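Local coordinates for putative gdp-fucose protein o-fucosyltransferase 1 (Caenorhabditis elegans, PDB 3ZY2) that is a putative protein O-fucosyltransferase of the GT-B clan and holds guanosine-5'-diphosphate in a pocket beside a parallel beta sheet, at residues 216-220 and 331-337; 224-228 and 259-263; 326-332 and 353-357; 264-268 and 290-296. One frame throughout, in Å; residues are numbered along the deposited sequence.

Coming from the N terminus, the chain first passes through a six-stranded parallel sheet and then enters a second, five-stranded one at strand 213-218; all four contacts lie in or around this part of the fold. Interaction 1 opens at 216-220 and closes only at 331-337, so it spans a long loop. Nested inside it, one after the other, are interaction 2, which joins helix 222-229 to the end of helix 257-260, and interaction 4, which packs helices 264-278 and 293-300. Interaction 3 opens at 326-332, still within that loop, and closes at 353-357, so it crosses interaction 1, sharing N331 and C332 with it. N331 ND2 also bonds C260 O, tying interactions 1 and 3 to interaction 2.

Interaction 1. Residues 216-220 and 331-337; sequences VHLRN and NCVSTFS. With GDP (guanosine-5'-diphosphate), chain C.
Strand 213-218 runs out at residues 216-220 opposite a loop, 331-334, that turns into the helix starting at T335; the closest CA pair is H217 and N331, 6.4 Å apart. Hydrogen bonds first. H217 (chi1 t, chi2 -140°) has ND1 hydrogen-bonded to S337 OG at 2.7 Å; S337 OG accepts from N331 N at 2.9 Å. N331 OD1 takes V333 N at 2.9 Å, an Asx turn, and S334 OG caps the helix by accepting from S337 N at 3.3 Å. One water joins H217 O, R219 N and N331 ND2.

Aromatic contact is oblique: the ring centroids of H217 and F336 are 5.0 Å apart and the planes at 40°, with F336 CD2 over the imidazole face, 3.4 Å from H217 NE2.

Both segments bond guanosine-5'-diphosphate. H217 NE2 donates to N7 of GDP at 3.0 Å, while F336 lays its ring over C5 of the base. R219 (t, p, t), also salt-bridged to D288, sends NE to O1B and NH2 to O3B of GDP, each at 2.8 Å. S334 OG reaches O1B of GDP at 2.6 Å, and T335 N reaches O2B of GDP at 3.0 Å. A strand end facing a helix N terminus that receives the diphosphate is characteristic of nucleotide sites in Rossmann-like domains, as in the GT-B clan.

Interaction 2. Residues 224-228 and 259-263; sequences WVRVC and ICSPS
Residues 224-228 are regular alpha helix, part of helix 222-229, with C228 N bonded to W224 O at 3.0 Å. In 259-263 the helix covers I259 and C260; S261 then leaves helical angles (phi/psi -140°/78°) and P262 and S263 run on extended towards the next helix. A disulfide cross-links the two short helices, with C228 and C260 CA atoms 5.6 Å apart and V225 and S261 CA atoms 6.2 Å apart.

In that bridge C228 is m and C260 t, SG to SG is 2.0 Å and chi3 is -68°. Beside it S261 turns CB toward the helix, reaching 3.7 Å from C228 SG, while its OG comes 4.0 Å from V225 CG1. W224 (chi1 t, chi2 -102°) lies alongside: C260 SG sits obliquely to the five-membered ring, 4.8 Å from its centroid, and 4.1 Å from W224 CZ2. The same indole packs on R219, N331 and V333, and its nearest approach to guanosine-5'-diphosphate is about 4 Å, so this part of helix 222-229 lies beside the nucleotide. At the helix end the carbonyl of C260 has two donors: N331 ND2, and W224 NE1 in the plane of the indole, at 2.9 Å between NE1 and C260 O.

Interaction 3. Residues 326-332 and 353-357; sequences DLFVGNC and PSAFF
V329 is the apolar centre of this pair of parallel strands, the two ends of a beta-alpha-beta unit whose crossover is helix 335-346. Its CG1 sits squarely over the F357 ring, a CH-pi contact 3.8 Å from CG1 to the ring centroid, and CG2 lies 4.5 Å from A355 CB on the same face. Next along, L327 (t, p) brings CD1 to 4.0 Å from P353 CB. The opposite face carries F328, S354 and F356. F328 (t) packs against helix 335-346, and F356 (m) brings CD1 to 4.0 Å from C332 CB; C332 SG, disulfide-bonded to C245, is 5.1 Å from the F356 centroid. G330 falls on this face too, where a CB would come 2.5 Å from F328 CZ.

The backbones are extended and in parallel register, F328 with S354, V329 with A355 and G330 with F356, CA to CA 4.7, 4.7 and 4.6 Å; the strand axes differ by 23°. Hydrogen bonds run A355 N to F328 O at 2.8 Å, G330 N to A355 O at 2.8 Å and F357 N to G330 O at 3.0 Å; F328 N to P353 O, at 3.4 Å, is weak. Strand 354-356 is an edge strand of its sheet within this chain, and strand 213-218 flanks 327-330 on the other side. Past the last bridge, a water accepts from C332 N at 2.9 Å and donates to F357 O at 2.8 Å.

Interaction 4. Residues 264-268 and 290-296; sequences KQQIL and DHMIDEI
M292 fills the space between the two segments. With chi1 m, chi2 t and chi3 p, its side chain bends so that CE lies 3.9 Å from K264 CG and 4.0 Å from L268 CG, while SD rests 4.0 Å from I267 CD1. I267 and L268 are both m, t. L268 reaches further along the second helix, its CD2 3.7 Å from I296 CG1 and 3.6 Å from E295 O, and the CA atoms of L268 and I296 are 6.3 Å apart. At the other end K264 and M292 CA atoms are 8.5 Å apart, and the K264 side chain (m, then t throughout) stretches out to bring CE 4.0 Å from D290 OD2; its NZ, at 4.6 Å from that oxygen, is beyond a salt bridge.

Residues 264-268 are the first turn of helix 264-278. The partner begins as a loop: D290 (chi1 t) accepts M292 N on OD1 at 2.9 Å, an Asx turn, and M292, at the N-cap position, takes left-handed angles (55°/31°) before helix 293-300 starts. No hydrogen bond crosses. I267 and M292 also touch L218 of strand 213-218, and I296 touches V285. Two neighbouring helices, joined in sequence through strand 282-287 and packed on its parallel sheet, are characteristic of a Rossmann-like alpha/beta domain such as those of GT-B proteins.

Interaction 1. Residues 216-220 and 331-337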
# COMPACT_ATOMS: atom_id res chain seq x y z
N VAL A 216 -14.24 -7.75 32.53
CA VAL A 216 -12.81 -7.56 32.20
C VAL A 216 -12.47 -8.30 30.92
O VAL A 216 -12.99 -9.38 30.67
CB VAL A 216 -11.86 -8.00 33.35
CG1 VAL A 216 -12.23 -7.30 34.64
CG2 VAL A 216 -11.87 -9.52 33.52
N HIS A 217 -11.60 -7.69 30.13
CA HIS A 217 -11.03 -8.31 28.94
C HIS A 217 -9.59 -8.70 29.20
O HIS A 217 -8.75 -7.85 29.47
CB HIS A 217 -11.10 -7.37 27.73
CG HIS A 217 -10.58 -7.99 26.48
ND1 HIS A 217 -9.80 -7.30 25.56
CD2 HIS A 217 -10.70 -9.26 26.00
CE1 HIS A 217 -9.48 -8.13 24.57
NE2 HIS A 217 -10.01 -9.32 24.82
N LEU A 218 -9.32 -10.01 29.16
CA LEU A 218 -7.98 -10.55 29.37
C LEU A 218 -7.45 -11.04 28.04
O LEU A 218 -7.80 -12.12 27.57
CB LEU A 218 -8.00 -11.69 30.40
CG LEU A 218 -8.63 -11.34 31.77
CD1 LEU A 218 -8.49 -12.52 32.74
CD2 LEU A 218 -8.04 -10.03 32.40
N ARG A 219 -6.62 -10.20 27.41
CA ARG A 219 -5.99 -10.54 26.15
C ARG A 219 -4.64 -11.14 26.53
O ARG A 219 -3.75 -10.45 27.03
CB ARG A 219 -5.81 -9.26 25.32
CG ARG A 219 -5.29 -9.49 23.90
CD ARG A 219 -6.30 -10.10 22.95
NE ARG A 219 -5.85 -9.89 21.58
CZ ARG A 219 -5.07 -10.73 20.90
NH1 ARG A 219 -4.68 -11.87 21.45
NH2 ARG A 219 -4.71 -10.45 19.67
N ASN A 220 -4.50 -12.45 26.32
CA ASN A 220 -3.32 -13.13 26.84
C ASN A 220 -2.80 -14.35 26.09
O ASN A 220 -2.02 -15.11 26.65
CB ASN A 220 -3.47 -13.47 28.34
CG ASN A 220 -4.72 -14.27 28.65
OD1 ASN A 220 -5.23 -15.03 27.82
ND2 ASN A 220 -5.24 -14.09 29.86
N ASN A 331 -8.12 -3.89 27.98
CA ASN A 331 -6.72 -3.83 27.59
C ASN A 331 -6.57 -2.68 26.62
O ASN A 331 -7.18 -2.68 25.55
CB ASN A 331 -6.32 -5.14 26.94
CG ASN A 331 -4.86 -5.17 26.62
OD1 ASN A 331 -4.39 -4.36 25.83
ND2 ASN A 331 -4.12 -6.07 27.27
N CYS A 332 -5.77 -1.70 27.00
CA CYS A 332 -5.66 -0.48 26.22
C CYS A 332 -5.12 -0.69 24.81
O CYS A 332 -5.43 0.08 23.90
CB CYS A 332 -4.77 0.48 26.96
SG CYS A 332 -4.53 1.98 26.02
N VAL A 333 -4.29 -1.71 24.62
CA VAL A 333 -3.68 -1.93 23.30
C VAL A 333 -4.63 -2.68 22.36
O VAL A 333 -4.55 -2.58 21.15
CB VAL A 333 -2.29 -2.66 23.44
CG1 VAL A 333 -1.67 -2.93 22.07
CG2 VAL A 333 -1.38 -1.84 24.30
N SER A 334 -5.57 -3.42 22.93
CA SER A 334 -6.40 -4.28 22.10
C SER A 334 -7.51 -3.52 21.37
O SER A 334 -8.34 -2.82 22.00
CB SER A 334 -7.00 -5.36 22.97
OG SER A 334 -7.96 -6.10 22.25
N THR A 335 -7.59 -3.72 20.07
CA THR A 335 -8.71 -3.15 19.30
C THR A 335 -10.04 -3.84 19.62
O THR A 335 -11.11 -3.29 19.32
CB THR A 335 -8.49 -3.16 17.78
OG1 THR A 335 -8.40 -4.52 17.32
CG2 THR A 335 -7.23 -2.40 17.42
N PHE A 336 -9.97 -5.04 20.19
CA PHE A 336 -11.16 -5.75 20.65
C PHE A 336 -11.74 -5.03 21.89
O PHE A 336 -12.93 -4.71 21.95
CB PHE A 336 -10.76 -7.21 20.91
CG PHE A 336 -11.90 -8.15 21.16
CD1 PHE A 336 -12.53 -8.80 20.09
CD2 PHE A 336 -12.29 -8.46 22.46
CE1 PHE A 336 -13.58 -9.70 20.33
CE2 PHE A 336 -13.32 -9.40 22.71
CZ PHE A 336 -13.96 -10.01 21.65
N SER A 337 -10.88 -4.72 22.86
CA SER A 337 -11.28 -3.84 23.98
C SER A 337 -11.78 -2.50 23.46
O SER A 337 -12.70 -1.92 24.06
CB SER A 337 -10.12 -3.60 24.97
OG SER A 337 -10.06 -4.60 25.98
PB GDP C . -6.57 -7.25 18.95
O1B GDP C . -7.04 -7.64 20.30
O2B GDP C . -6.49 -5.83 18.30
O3B GDP C . -5.92 -8.47 18.05
O3A GDP C . -8.17 -7.68 18.49
PA GDP C . -8.66 -8.34 16.98
O1A GDP C . -10.27 -8.45 17.66
O2A GDP C . -8.39 -7.76 15.82
O5' GDP C . -7.63 -9.77 17.31
C5' GDP C . -8.37 -10.19 18.29
C4' GDP C . -8.83 -11.44 18.46
O4' GDP C . -8.52 -12.56 19.20
C3' GDP C . -10.20 -11.23 18.53
O3' GDP C . -11.35 -11.13 17.23
C2' GDP C . -11.22 -13.11 19.00
O2' GDP C . -11.19 -13.74 17.80
C1' GDP C . -9.99 -13.31 19.86
N9 GDP C . -10.23 -12.72 20.98
C8 GDP C . -9.35 -11.29 21.70
N7 GDP C . -10.19 -11.40 22.68
C5 GDP C . -11.15 -12.19 22.92
C6 GDP C . -12.43 -12.70 23.99
O6 GDP C . -12.41 -12.00 24.89
N1 GDP C . -12.90 -13.54 23.49
C2 GDP C . -12.93 -14.30 22.52
N2 GDP C . -13.49 -15.08 22.24
N3 GDP C . -11.95 -14.23 21.28
C4 GDP C . -11.10 -13.12 21.63
O HOH W 1 -5.89 -7.77 29.05

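Interaction 2. Residues 224-228 and 259-263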
# COMPACT_ATOMS: atom_id res chain seq x y z
N TRP A 224 0.18 -12.51 21.62
CA TRP A 224 -0.02 -11.20 22.24
C TRP A 224 1.16 -10.81 23.11
O TRP A 224 1.65 -9.69 23.06
CB TRP A 224 -1.29 -11.19 23.08
CG TRP A 224 -1.60 -9.84 23.67
CD1 TRP A 224 -1.39 -9.43 24.94
CD2 TRP A 224 -2.14 -8.72 22.97
NE1 TRP A 224 -1.79 -8.13 25.10
CE2 TRP A 224 -2.27 -7.66 23.91
CE3 TRP A 224 -2.56 -8.51 21.65
CZ2 TRP A 224 -2.79 -6.42 23.56
CZ3 TRP A 224 -3.08 -7.27 21.31
CH2 TRP A 224 -3.19 -6.24 22.26
N VAL A 225 1.61 -11.74 23.94
CA VAL A 225 2.69 -11.42 24.87
C VAL A 225 3.94 -11.04 24.07
O VAL A 225 4.72 -10.20 24.51
CB VAL A 225 2.95 -12.55 25.92
CG1 VAL A 225 1.62 -13.04 26.51
CG2 VAL A 225 3.76 -13.71 25.33
N ARG A 226 4.08 -11.63 22.89
CA ARG A 226 5.20 -11.31 22.00
C ARG A 226 5.08 -9.92 21.37
O ARG A 226 6.08 -9.21 21.25
CB ARG A 226 5.40 -12.40 20.94
CG ARG A 226 5.91 -13.73 21.52
CD ARG A 226 6.43 -14.66 20.43
NE ARG A 226 5.57 -14.61 19.24
CZ ARG A 226 4.60 -15.48 18.96
NH1 ARG A 226 4.35 -16.51 19.77
NH2 ARG A 226 3.89 -15.32 17.85
N VAL A 227 3.87 -9.55 20.95
CA VAL A 227 3.56 -8.19 20.50
C VAL A 227 3.97 -7.14 21.55
O VAL A 227 4.64 -6.15 21.23
CB VAL A 227 2.05 -8.08 20.12
CG1 VAL A 227 1.54 -6.63 20.10
CG2 VAL A 227 1.78 -8.77 18.79
N CYS A 228 3.60 -7.39 22.80
CA CYS A 228 3.89 -6.47 23.88
C CYS A 228 5.39 -6.40 24.20
O CYS A 228 5.91 -5.33 24.53
CB CYS A 228 3.11 -6.87 25.13
SG CYS A 228 1.31 -6.86 24.87
N ILE A 259 1.08 -2.23 30.72
CA ILE A 259 -0.24 -1.87 30.19
C ILE A 259 -0.63 -2.85 29.09
O ILE A 259 -1.77 -3.31 29.03
CB ILE A 259 -0.23 -0.41 29.66
CG1 ILE A 259 -0.09 0.56 30.85
CG2 ILE A 259 -1.45 -0.08 28.81
CD1 ILE A 259 0.40 1.94 30.45
N CYS A 260 0.31 -3.20 28.23
CA CYS A 260 0.00 -4.08 27.11
C CYS A 260 -0.31 -5.50 27.57
O CYS A 260 -1.24 -6.14 27.09
CB CYS A 260 1.19 -4.10 26.14
SG CYS A 260 0.88 -4.89 24.56
N SER A 261 0.50 -5.99 28.51
CA SER A 261 0.41 -7.36 29.00
C SER A 261 0.61 -7.40 30.51
O SER A 261 1.71 -7.74 30.98
CB SER A 261 1.46 -8.23 28.28
OG SER A 261 1.22 -9.60 28.51
N PRO A 262 -0.42 -7.04 31.30
CA PRO A 262 -0.31 -7.09 32.76
C PRO A 262 0.03 -8.49 33.25
O PRO A 262 -0.42 -9.48 32.65
CB PRO A 262 -1.71 -6.72 33.26
CG PRO A 262 -2.44 -6.22 32.10
CD PRO A 262 -1.78 -6.70 30.85
N SER A 263 0.81 -8.56 34.33
CA SER A 263 1.12 -9.82 35.01
C SER A 263 -0.15 -10.36 35.63
O SER A 263 -1.08 -9.60 35.90
CB SER A 263 2.18 -9.62 36.09
OG SER A 263 1.70 -8.81 37.16

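Interaction 3. Residues 326-332 and 353-357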
# COMPACT_ATOMS: atom_id res chain seq x y z
N ASP A 326 -21.57 -2.81 34.49
CA ASP A 326 -21.56 -1.60 35.31
C ASP A 326 -20.22 -0.91 35.23
O ASP A 326 -20.17 0.31 35.23
CB ASP A 326 -21.98 -1.94 36.74
CG ASP A 326 -23.39 -2.52 36.79
OD1 ASP A 326 -23.56 -3.75 36.54
OD2 ASP A 326 -24.35 -1.75 37.05
N LEU A 327 -19.14 -1.68 35.15
CA LEU A 327 -17.78 -1.16 34.93
C LEU A 327 -17.04 -2.13 34.03
O LEU A 327 -17.13 -3.34 34.23
CB LEU A 327 -17.01 -1.01 36.25
CG LEU A 327 -15.55 -0.54 36.08
CD1 LEU A 327 -15.50 0.90 35.55
CD2 LEU A 327 -14.78 -0.66 37.39
N PHE A 328 -16.35 -1.61 33.01
CA PHE A 328 -15.52 -2.39 32.11
C PHE A 328 -14.06 -2.06 32.39
O PHE A 328 -13.72 -0.88 32.49
CB PHE A 328 -15.83 -2.01 30.66
CG PHE A 328 -14.83 -2.54 29.64
CD1 PHE A 328 -14.55 -3.91 29.54
CD2 PHE A 328 -14.21 -1.67 28.77
CE1 PHE A 328 -13.65 -4.35 28.57
CE2 PHE A 328 -13.29 -2.13 27.81
CZ PHE A 328 -13.03 -3.48 27.71
N VAL A 329 -13.24 -3.09 32.57
CA VAL A 329 -11.76 -2.92 32.62
C VAL A 329 -11.18 -3.64 31.41
O VAL A 329 -11.28 -4.87 31.31
CB VAL A 329 -11.11 -3.44 33.92
CG1 VAL A 329 -9.63 -2.99 33.99
CG2 VAL A 329 -11.86 -2.94 35.15
N GLY A 330 -10.60 -2.87 30.49
CA GLY A 330 -10.07 -3.46 29.26
C GLY A 330 -8.57 -3.45 29.15
O GLY A 330 -7.87 -3.05 30.09
N ASN A 331 -8.12 -3.89 27.98
CA ASN A 331 -6.72 -3.83 27.59
C ASN A 331 -6.57 -2.68 26.62
O ASN A 331 -7.18 -2.68 25.55
CB ASN A 331 -6.32 -5.14 26.94
CG ASN A 331 -4.86 -5.17 26.62
OD1 ASN A 331 -4.39 -4.36 25.83
ND2 ASN A 331 -4.12 -6.07 27.27
N CYS A 332 -5.77 -1.70 27.00
CA CYS A 332 -5.66 -0.48 26.22
C CYS A 332 -5.12 -0.69 24.81
O CYS A 332 -5.43 0.08 23.90
CB CYS A 332 -4.77 0.48 26.96
SG CYS A 332 -4.53 1.98 26.02
N PRO A 353 -18.98 3.98 32.44
CA PRO A 353 -17.57 4.02 32.84
C PRO A 353 -16.70 2.85 32.42
O PRO A 353 -17.13 1.68 32.44
CB PRO A 353 -17.62 4.09 34.36
CG PRO A 353 -18.90 3.47 34.71
CD PRO A 353 -19.87 3.84 33.61
N SER A 354 -15.47 3.18 32.06
CA SER A 354 -14.48 2.19 31.70
C SER A 354 -13.13 2.54 32.33
O SER A 354 -12.88 3.69 32.73
CB SER A 354 -14.31 2.12 30.18
OG SER A 354 -15.57 1.86 29.53
N ALA A 355 -12.29 1.52 32.42
CA ALA A 355 -10.92 1.65 32.91
C ALA A 355 -10.09 0.66 32.12
O ALA A 355 -10.64 -0.17 31.40
CB ALA A 355 -10.84 1.33 34.40
N PHE A 356 -8.78 0.73 32.28
CA PHE A 356 -7.86 -0.17 31.60
C PHE A 356 -6.81 -0.66 32.57
O PHE A 356 -6.38 0.08 33.47
CB PHE A 356 -7.18 0.53 30.44
CG PHE A 356 -8.12 0.96 29.36
CD1 PHE A 356 -8.50 0.07 28.37
CD2 PHE A 356 -8.64 2.26 29.35
CE1 PHE A 356 -9.37 0.44 27.36
CE2 PHE A 356 -9.51 2.65 28.34
CZ PHE A 356 -9.88 1.72 27.35
N PHE A 357 -6.38 -1.90 32.40
CA PHE A 357 -5.28 -2.43 33.20
C PHE A 357 -4.04 -1.56 33.05
O PHE A 357 -3.70 -1.12 31.96
CB PHE A 357 -4.96 -3.88 32.84
CG PHE A 357 -6.04 -4.84 33.24
CD1 PHE A 357 -6.25 -5.14 34.58
CD2 PHE A 357 -6.86 -5.43 32.27
CE1 PHE A 357 -7.24 -6.02 34.97
CE2 PHE A 357 -7.86 -6.32 32.64
CZ PHE A 357 -8.06 -6.60 34.00
O HOH W 2 -4.27 -2.18 29.43

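Interaction 4. Residues 264-268 and 290-296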
# COMPACT_ATOMS: atom_id res chain seq x y z
N LYS A 264 -0.19 -11.67 35.89
CA LYS A 264 -1.34 -12.27 36.59
C LYS A 264 -1.59 -11.56 37.92
O LYS A 264 -2.72 -11.24 38.26
CB LYS A 264 -1.14 -13.77 36.81
CG LYS A 264 -1.33 -14.60 35.54
CD LYS A 264 -1.37 -16.10 35.82
CE LYS A 264 -0.90 -16.88 34.60
NZ LYS A 264 -0.26 -18.20 34.92
N GLN A 265 -0.51 -11.30 38.67
CA GLN A 265 -0.58 -10.58 39.94
C GLN A 265 -1.28 -9.22 39.80
O GLN A 265 -2.14 -8.87 40.62
CB GLN A 265 0.83 -10.38 40.52
CG GLN A 265 1.73 -11.64 40.50
CD GLN A 265 2.56 -11.80 39.21
OE1 GLN A 265 2.13 -12.45 38.25
NE2 GLN A 265 3.76 -11.22 39.20
N GLN A 266 -0.91 -8.47 38.75
CA GLN A 266 -1.43 -7.13 38.48
C GLN A 266 -2.92 -7.23 38.11
O GLN A 266 -3.73 -6.43 38.56
CB GLN A 266 -0.61 -6.43 37.36
CG GLN A 266 0.79 -5.90 37.84
CD GLN A 266 1.82 -5.54 36.71
OE1 GLN A 266 1.67 -5.89 35.53
NE2 GLN A 266 2.90 -4.86 37.12
N ILE A 267 -3.28 -8.23 37.30
CA ILE A 267 -4.68 -8.45 36.92
C ILE A 267 -5.54 -8.68 38.17
O ILE A 267 -6.57 -8.05 38.35
CB ILE A 267 -4.82 -9.63 35.95
CG1 ILE A 267 -4.22 -9.24 34.60
CG2 ILE A 267 -6.33 -10.04 35.79
CD1 ILE A 267 -4.01 -10.38 33.64
N LEU A 268 -5.06 -9.56 39.05
CA LEU A 268 -5.80 -9.90 40.25
C LEU A 268 -5.95 -8.70 41.17
O LEU A 268 -7.05 -8.41 41.65
CB LEU A 268 -5.15 -11.09 40.98
CG LEU A 268 -5.18 -12.43 40.23
CD1 LEU A 268 -4.33 -13.45 40.92
CD2 LEU A 268 -6.58 -12.96 40.11
N ASP A 290 -6.70 -17.48 28.48
CA ASP A 290 -6.74 -17.85 29.90
C ASP A 290 -7.70 -16.92 30.65
O ASP A 290 -7.36 -15.75 30.93
CB ASP A 290 -5.33 -17.73 30.49
CG ASP A 290 -5.26 -18.12 31.97
OD1 ASP A 290 -6.26 -18.60 32.54
OD2 ASP A 290 -4.15 -17.95 32.55
N HIS A 291 -8.89 -17.43 30.96
CA HIS A 291 -9.90 -16.65 31.71
C HIS A 291 -9.57 -16.48 33.20
O HIS A 291 -10.21 -15.68 33.89
CB HIS A 291 -11.31 -17.26 31.59
CG HIS A 291 -11.81 -17.35 30.18
ND1 HIS A 291 -12.79 -16.53 29.67
CD2 HIS A 291 -11.45 -18.17 29.17
CE1 HIS A 291 -13.00 -16.84 28.40
NE2 HIS A 291 -12.20 -17.83 28.07
N MET A 292 -8.60 -17.23 33.70
CA MET A 292 -8.14 -17.09 35.07
C MET A 292 -9.26 -17.22 36.10
O MET A 292 -9.18 -16.61 37.16
CB MET A 292 -7.43 -15.73 35.26
CG MET A 292 -6.10 -15.60 34.53
SD MET A 292 -5.41 -13.95 34.74
CE MET A 292 -5.05 -13.97 36.50
N ILE A 293 -10.29 -18.03 35.81
CA ILE A 293 -11.47 -18.12 36.68
C ILE A 293 -11.12 -18.59 38.08
O ILE A 293 -11.51 -17.95 39.06
CB ILE A 293 -12.62 -19.00 36.07
CG1 ILE A 293 -13.15 -18.40 34.78
CG2 ILE A 293 -13.79 -19.20 37.06
CD1 ILE A 293 -13.79 -17.01 34.92
N ASP A 294 -10.37 -19.68 38.19
CA ASP A 294 -10.02 -20.18 39.53
C ASP A 294 -9.16 -19.18 40.29
O ASP A 294 -9.40 -18.96 41.49
CB ASP A 294 -9.34 -21.54 39.45
CG ASP A 294 -10.30 -22.65 39.04
OD1 ASP A 294 -11.53 -22.43 39.01
OD2 ASP A 294 -9.83 -23.77 38.77
N GLU A 295 -8.19 -18.57 39.61
CA GLU A 295 -7.31 -17.59 40.25
C GLU A 295 -8.09 -16.35 40.70
O GLU A 295 -7.90 -15.84 41.80
CB GLU A 295 -6.14 -17.18 39.34
CG GLU A 295 -5.15 -18.29 38.99
CD GLU A 295 -5.51 -19.06 37.72
OE1 GLU A 295 -6.70 -19.10 37.31
OE2 GLU A 295 -4.58 -19.64 37.12
N ILE A 296 -8.99 -15.86 39.84
CA ILE A 296 -9.80 -14.71 40.21
C ILE A 296 -10.74 -15.06 41.36
O ILE A 296 -10.88 -14.28 42.30
CB ILE A 296 -10.57 -14.12 39.01
CG1 ILE A 296 -9.57 -13.55 38.01
CG2 ILE A 296 -11.53 -13.02 39.46
CD1 ILE A 296 -10.18 -13.34 36.63